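Local coordinates for protein thymidylate synthase ThyX (Streptomyces cacaoi subsp. asoensis, PDB 4P5A) that is a FAD-dependent UMP/dUMP methylase of the ThyX family that probably uses methylenetetrahydrofolate as methyl donor and NADPH as reductant, and forms a homotetramer, at residues Ser19-Leu24 and Asn68-Leu73. Sequence-based numbering, arbitrary orientation. Where two conformers were deposited one is given.
Sequences SSASDL and NSMTFL
The carbonyl oxygen of Ser-69 takes one hydrogen bond across the contact: the backbone N of Ser-20 lies 2.8 Å from Ser-69 O, in the carbonyl plane, with a nearly straight N-H...O angle of 163°. CA and CB of Ser-19 also pack against this oxygen, with CB of Ala-21 somewhat farther off. The return bond, from Ser-69 N to Ser-20 O at 2.9 Å, is slightly less straight and approaches differently, its donor standing about 45° out of the plane of the acceptor carbonyl. Together they make Ser-20 and Ser-69 an antiparallel hydrogen-bonded pair, with Ser-19 and Met-70 as the non-hydrogen-bonded pair beside it. Here the end of strand 13-20, outermost in the chain's four-stranded antiparallel sheet, meets the start of strand 69-77; strand 174-181 flanks the latter on its other side. On the face of Ser-19 and Met-70, the methionine CG, anti to its own carbonyl carbon (chi1 -78°), lies 3.9 Å from Ser-19 CB and 4.1 Å from Ala-21 CB. Helix 207-223 packs over this face through Trp-220 and Leu-223. The other face meets a second subunit, whose own Ser-20 and Ser-69 pack against their counterparts. Past the paired residues, Asn-68 CB sits 3.2 Å from Ser-20 O and 3.8 Å from Ala-21 CB, while the Asn-68 side chain touches Asn-182, a residue of the FAD pocket. Ser-22 then N-caps helix 23-30, its OG hydrogen-bonded to Ala-25 N.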
# COMPACT_ATOMS: atom_id res chain seq x y z
N SER B 19 8.13 -0.38 -20.71
CA SER B 19 6.83 0.12 -20.23
C SER B 19 5.72 -0.63 -20.87
O SER B 19 5.93 -1.32 -21.96
CB SER B 19 6.67 1.61 -20.60
OG SER B 19 6.77 1.83 -22.03
N SER B 20 4.52 -0.51 -20.31
CA SER B 20 3.37 -0.90 -21.04
C SER B 20 2.34 0.14 -20.58
O SER B 20 1.68 -0.06 -19.53
CB SER B 20 2.96 -2.31 -20.60
OG SER B 20 1.74 -2.64 -21.17
N ALA B 21 2.32 1.26 -21.26
CA ALA B 21 1.45 2.37 -20.80
C ALA B 21 1.01 3.18 -21.96
O ALA B 21 1.84 3.54 -22.87
CB ALA B 21 2.21 3.28 -19.88
N SER B 22 -0.29 3.45 -21.98
CA SER B 22 -0.84 4.29 -23.08
C SER B 22 -2.14 4.90 -22.59
O SER B 22 -2.74 4.42 -21.62
CB SER B 22 -1.14 3.36 -24.28
OG SER B 22 -2.22 2.46 -23.96
N ASP B 23 -2.61 5.95 -23.30
CA ASP B 23 -3.87 6.47 -22.91
C ASP B 23 -5.01 5.53 -23.13
O ASP B 23 -5.96 5.49 -22.38
CB ASP B 23 -4.13 7.76 -23.75
CG ASP B 23 -3.10 8.94 -23.43
OD1 ASP B 23 -2.53 9.55 -24.39
OD2 ASP B 23 -2.83 9.25 -22.22
N LEU B 24 -4.91 4.72 -24.19
CA LEU B 24 -5.93 3.72 -24.43
C LEU B 24 -6.10 2.75 -23.26
O LEU B 24 -7.22 2.33 -22.98
CB LEU B 24 -5.56 2.96 -25.69
CG LEU B 24 -6.46 1.74 -25.84
CD1 LEU B 24 -7.90 2.07 -26.38
CD2 LEU B 24 -5.73 0.61 -26.65
N ASN B 68 -1.28 0.08 -15.88
CA ASN B 68 -0.16 0.23 -16.78
C ASN B 68 1.10 0.13 -16.01
O ASN B 68 1.02 0.09 -14.77
CB ASN B 68 -0.21 1.59 -17.53
CG ASN B 68 -0.49 2.77 -16.60
OD1 ASN B 68 -1.61 3.43 -16.59
ND2 ASN B 68 0.43 3.04 -15.85
N SER B 69 2.24 0.23 -16.66
CA SER B 69 3.50 0.18 -15.90
C SER B 69 4.60 0.90 -16.65
O SER B 69 4.61 0.88 -17.93
CB SER B 69 3.86 -1.27 -15.71
OG SER B 69 5.06 -1.40 -14.99
N MET B 70 5.51 1.49 -15.91
CA MET B 70 6.70 2.08 -16.53
C MET B 70 7.89 1.72 -15.67
O MET B 70 7.77 1.85 -14.43
CB MET B 70 6.57 3.61 -16.53
CG MET B 70 5.61 4.08 -17.71
SD MET B 70 5.15 5.85 -17.38
CE MET B 70 3.84 5.73 -16.03
N THR B 71 9.00 1.37 -16.27
CA THR B 71 10.18 1.05 -15.37
C THR B 71 11.31 1.96 -15.78
O THR B 71 11.66 2.02 -16.97
CB THR B 71 10.64 -0.38 -15.59
OG1 THR B 71 9.58 -1.33 -15.15
CG2 THR B 71 11.98 -0.73 -14.88
N PHE B 72 11.90 2.64 -14.82
CA PHE B 72 13.00 3.57 -15.08
C PHE B 72 14.29 3.05 -14.48
O PHE B 72 14.29 2.54 -13.35
CB PHE B 72 12.72 4.92 -14.41
CG PHE B 72 11.53 5.63 -15.01
CD1 PHE B 72 11.69 6.28 -16.26
CD2 PHE B 72 10.31 5.60 -14.38
CE1 PHE B 72 10.60 6.98 -16.84
CE2 PHE B 72 9.21 6.28 -14.95
CZ PHE B 72 9.37 6.94 -16.18
N LEU B 73 15.39 3.33 -15.15
CA LEU B 73 16.72 3.16 -14.57
C LEU B 73 17.18 4.54 -14.16
O LEU B 73 17.27 5.49 -15.00
CB LEU B 73 17.74 2.64 -15.66
CG LEU B 73 19.24 2.45 -15.24
CD1 LEU B 73 19.40 1.46 -14.08
CD2 LEU B 73 19.95 1.80 -16.51